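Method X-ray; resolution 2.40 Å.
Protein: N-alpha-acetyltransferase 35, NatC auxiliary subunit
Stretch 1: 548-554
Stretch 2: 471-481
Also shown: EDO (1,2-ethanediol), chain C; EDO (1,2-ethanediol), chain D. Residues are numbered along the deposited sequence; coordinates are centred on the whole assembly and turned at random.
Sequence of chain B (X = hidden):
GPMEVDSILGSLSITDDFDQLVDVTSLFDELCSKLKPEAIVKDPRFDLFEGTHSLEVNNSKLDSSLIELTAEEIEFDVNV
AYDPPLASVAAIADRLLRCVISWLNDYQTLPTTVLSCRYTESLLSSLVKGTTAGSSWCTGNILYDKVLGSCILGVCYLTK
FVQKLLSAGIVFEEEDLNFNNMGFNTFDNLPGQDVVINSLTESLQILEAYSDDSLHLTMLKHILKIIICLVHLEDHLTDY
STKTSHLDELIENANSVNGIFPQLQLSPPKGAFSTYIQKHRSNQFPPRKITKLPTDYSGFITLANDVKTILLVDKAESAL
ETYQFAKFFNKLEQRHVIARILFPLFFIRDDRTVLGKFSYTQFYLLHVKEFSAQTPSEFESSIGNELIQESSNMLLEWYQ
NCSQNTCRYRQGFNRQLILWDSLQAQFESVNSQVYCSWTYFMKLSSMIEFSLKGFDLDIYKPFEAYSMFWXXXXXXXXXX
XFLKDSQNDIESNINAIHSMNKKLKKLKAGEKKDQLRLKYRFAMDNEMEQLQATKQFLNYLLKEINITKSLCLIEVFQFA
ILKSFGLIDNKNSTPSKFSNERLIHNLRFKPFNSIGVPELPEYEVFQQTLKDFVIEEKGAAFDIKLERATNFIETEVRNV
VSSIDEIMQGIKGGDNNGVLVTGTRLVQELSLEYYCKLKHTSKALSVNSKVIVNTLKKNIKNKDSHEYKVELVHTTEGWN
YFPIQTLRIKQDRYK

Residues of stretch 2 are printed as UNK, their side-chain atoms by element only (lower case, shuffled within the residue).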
# COMPACT_ATOMS: atom_id res chain seq x y z
N THR B 548 17.31 21.19 4.30
CA THR B 548 15.90 20.99 4.64
C THR B 548 15.32 22.23 5.29
O THR B 548 14.21 22.67 4.94
CB THR B 548 15.76 19.79 5.58
OG1 THR B 548 16.12 18.59 4.89
CG2 THR B 548 14.32 19.67 6.08
N LYS B 549 16.05 22.82 6.23
CA LYS B 549 15.57 24.01 6.93
C LYS B 549 15.34 25.16 5.95
O LYS B 549 14.31 25.84 6.01
CB LYS B 549 16.56 24.41 8.02
CG LYS B 549 15.94 25.08 9.22
CD LYS B 549 17.01 25.50 10.22
CE LYS B 549 17.88 26.61 9.65
NZ LYS B 549 18.93 27.08 10.60
N SER B 550 16.29 25.38 5.04
CA SER B 550 16.15 26.47 4.08
C SER B 550 14.97 26.25 3.15
O SER B 550 14.23 27.19 2.85
CB SER B 550 17.45 26.62 3.28
OG SER B 550 18.52 27.06 4.10
N LEU B 551 14.78 25.01 2.67
CA LEU B 551 13.71 24.75 1.71
C LEU B 551 12.34 24.96 2.34
O LEU B 551 11.45 25.55 1.72
CB LEU B 551 13.84 23.33 1.16
CG LEU B 551 15.00 23.11 0.19
CD1 LEU B 551 15.07 21.66 -0.24
CD2 LEU B 551 14.87 24.03 -1.02
N CYS B 552 12.15 24.50 3.58
CA CYS B 552 10.90 24.75 4.29
C CYS B 552 10.64 26.24 4.44
O CYS B 552 9.51 26.71 4.22
CB CYS B 552 10.92 24.08 5.66
SG CYS B 552 11.09 22.29 5.61
N LEU B 553 11.67 27.00 4.82
CA LEU B 553 11.51 28.44 4.96
C LEU B 553 11.13 29.07 3.62
O LEU B 553 10.25 29.93 3.56
CB LEU B 553 12.79 29.06 5.50
CG LEU B 553 12.72 30.50 6.00
CD1 LEU B 553 11.53 30.68 6.93
CD2 LEU B 553 14.01 30.89 6.71
N ILE B 554 11.79 28.64 2.55
CA ILE B 554 11.45 29.14 1.22
C ILE B 554 9.98 28.89 0.91
O ILE B 554 9.28 29.75 0.37
CB ILE B 554 12.37 28.50 0.17
CG1 ILE B 554 13.77 29.11 0.27
CG2 ILE B 554 11.80 28.66 -1.24
CD1 ILE B 554 14.82 28.37 -0.50
N UNK B 471 6.20 23.81 10.45
CA UNK B 471 6.45 22.85 11.51
C UNK B 471 7.73 22.07 11.25
O UNK B 471 8.49 21.79 12.18
c UNK B 471 5.65 18.53 13.37
c UNK B 471 5.77 20.24 15.04
c UNK B 471 5.79 18.91 14.69
c UNK B 471 5.47 19.50 12.40
c UNK B 471 5.44 20.85 12.73
o UNK B 471 5.97 17.95 15.65
c UNK B 471 5.59 21.20 14.06
c UNK B 471 5.25 21.90 11.66
N UNK B 472 7.99 21.72 9.99
CA UNK B 472 9.22 20.99 9.67
C UNK B 472 10.43 21.91 9.79
O UNK B 472 11.50 21.49 10.24
c UNK B 472 10.42 19.67 7.90
c UNK B 472 9.11 20.34 8.28
c UNK B 472 7.98 19.34 8.27
N UNK B 473 10.27 23.17 9.39
CA UNK B 473 11.31 24.16 9.68
C UNK B 473 11.58 24.24 11.17
O UNK B 473 12.74 24.21 11.61
o UNK B 473 14.20 29.82 10.75
c UNK B 473 12.95 26.93 8.91
c UNK B 473 10.88 25.53 9.13
c UNK B 473 13.77 27.98 9.30
c UNK B 473 11.76 26.67 9.57
c UNK B 473 13.39 28.78 10.36
c UNK B 473 12.21 28.53 11.03
c UNK B 473 11.41 27.48 10.63
N UNK B 474 10.52 24.32 11.97
CA UNK B 474 10.65 24.31 13.43
C UNK B 474 11.37 23.06 13.91
O UNK B 474 12.28 23.13 14.74
o UNK B 474 8.86 23.20 19.56
c UNK B 474 9.48 25.06 16.49
c UNK B 474 9.38 24.76 17.84
c UNK B 474 9.26 24.45 14.05
c UNK B 474 9.17 24.12 15.52
c UNK B 474 8.64 22.55 17.28
c UNK B 474 8.96 23.51 18.23
c UNK B 474 8.74 22.86 15.94
N UNK B 475 10.98 21.89 13.39
CA UNK B 475 11.66 20.65 13.76
C UNK B 475 13.11 20.66 13.30
O UNK B 475 14.01 20.26 14.05
c UNK B 475 9.53 18.98 15.22
c UNK B 475 10.93 19.44 13.18
c UNK B 475 9.54 19.09 13.70
c UNK B 475 9.07 17.80 13.05
N UNK B 476 13.36 21.10 12.06
CA UNK B 476 14.72 21.13 11.54
C UNK B 476 15.61 22.09 12.33
O UNK B 476 16.81 21.85 12.46
c UNK B 476 14.71 21.54 10.06
o UNK B 476 13.88 20.68 9.30
N UNK B 477 15.04 23.18 12.84
CA UNK B 477 15.82 24.10 13.65
C UNK B 477 16.28 23.42 14.94
O UNK B 477 17.43 23.59 15.36
c UNK B 477 15.76 26.39 14.76
c UNK B 477 16.43 27.45 16.57
c UNK B 477 15.01 25.36 13.96
c UNK B 477 16.57 27.40 14.38
n UNK B 477 16.98 28.05 15.52
n UNK B 477 15.69 26.45 16.13
N UNK B 478 15.39 22.64 15.56
CA UNK B 478 15.78 21.91 16.77
C UNK B 478 16.78 20.81 16.46
O UNK B 478 17.69 20.55 17.26
n UNK B 478 13.92 22.45 19.62
c UNK B 478 13.77 22.33 18.26
c UNK B 478 12.85 23.25 17.89
c UNK B 478 14.54 21.33 17.45
n UNK B 478 12.46 23.91 19.04
c UNK B 478 13.12 23.40 20.07
N UNK B 479 16.64 20.15 15.30
CA UNK B 479 17.61 19.12 14.94
C UNK B 479 18.98 19.72 14.65
O UNK B 479 20.00 19.15 15.03
c UNK B 479 18.02 17.19 13.27
c UNK B 479 17.10 18.33 13.73
c UNK B 479 17.35 16.38 12.18
c UNK B 479 18.40 16.30 14.44
N UNK B 480 19.01 20.89 14.01
CA UNK B 480 20.30 21.52 13.73
C UNK B 480 20.97 21.98 15.02
O UNK B 480 22.19 21.82 15.18
o UNK B 480 22.45 25.39 11.87
c UNK B 480 21.46 24.80 12.33
o UNK B 480 20.49 25.38 12.86
c UNK B 480 20.11 22.70 12.77
c UNK B 480 21.42 23.28 12.24
N UNK B 481 20.20 22.53 15.96
CA UNK B 481 20.75 22.92 17.25
C UNK B 481 21.31 21.72 18.00
O UNK B 481 22.41 21.78 18.56
o UNK B 481 19.25 24.82 17.45
c UNK B 481 20.21 23.95 19.48
c UNK B 481 19.68 23.62 18.09
C1 EDO C . 17.79 29.12 6.99
O1 EDO C . 18.22 27.78 6.69
C2 EDO C . 18.84 30.11 6.50
O2 EDO C . 18.41 31.44 6.77
C1 EDO D . 17.58 17.86 2.29
O1 EDO D . 16.18 17.63 2.53
C2 EDO D . 18.26 16.59 1.80
O2 EDO D . 17.82 15.47 2.57

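Position 471 carries one carbon followed by a six-carbon ring bearing one oxygen, the pattern of tyrosine. Its CA-to-CB bond points away from stretch 1, and Tyr471 is buried without touching it; a large, mostly apolar ring suits such burial.

Position 472 has three side-chain carbons, one of them carrying the other two, and its CA-to-CB bond points toward stretch 1. One terminal carbon lies 3.5 Å from Cys552 SG; this is Val472, and the atom is CG1. A short branched side chain suits a buried place where the helix axes come within 8.5 Å of each other.

At 473 a carbon again leads to a six-carbon ring with one oxygen; the CA-to-CB bond points sideways, and stretch 1 covers 104 Å² of the residue. A ring carbon lies 3.4 Å from Lys549 O. This is Tyr473, and that carbon is CD1, with Lys549 O near the ring plane. Its CB lies 3.8 Å from Cys552 CB, and CE1 is 3.9 Å from Leu553 CD2, while Leu553 CD1 lies over one ring face. A flat, broad ring can thus extend along the neighbouring helix from a sideways start.

Position 474 repeats the carbon, six-carbon ring and oxygen, but its CA-to-CB bond points away from stretch 1: Tyr474, partly exposed, whose hydroxyl suits it to a hydrogen bond made elsewhere in the structure.

Four carbons, forked at the second, identify position 475 as Leu475. It is buried yet out of reach of stretch 1, as an apolar side chain may well be.

Position 476 has just one carbon and one oxygen, the oxygen 3.4 Å from Thr548 CG2, so it is Ser476. Its CB sits 3.8 Å from Lys549 CG. Its CA-to-CB bond points toward stretch 1, and the small side chain fits the close approach; OG donates a hydrogen bond to Val472 O at 2.7 Å, which satisfies a polar group in a buried place.

Position 477 bears one carbon and a five-membered ring of three carbons and two nitrogens, and its CA lies 3.9 Å from Lys549 CD: a histidine. Lys549 CD also passes 4.2 Å from His477 CB, while the polar ring is compatible with an exposed position.

The same atoms at 478 give His478, out of reach of stretch 1; its polar ring suits partial exposure.

Position 479 has four carbons forked at the second: Leu479, likewise out of reach, its apolar chain suited to burial.

Three carbons, the third carrying two oxygens, mark position 480 as an acid, and one oxygen lies 3.2 Å from Lys549 NZ. Three carbons, one more than aspartate has, make it Glu480. The NZ to OE1 contact is a salt bridge with a weak hydrogen bond, pairing opposite charges.

Position 481 has one carbon carrying an oxygen and a carbon: Thr481, its hydroxyl suited to exposure, with OG1 donating to His477 O at 3.0 Å.

The contact joins two helices running nearly antiparallel, at 154°, and buries 426 Å². Lys549 is its knob, sitting among Tyr473, Ser476, His477 and Glu480: its aliphatic part packs along the helix, and its amine ends at the carboxylate. Beside it, Cys552 meets Val472 and Tyr473, and Leu553 extends the apolar packing across the tyrosine ring.

Stretch 2, residues 471-481: YVYYLSHHLET
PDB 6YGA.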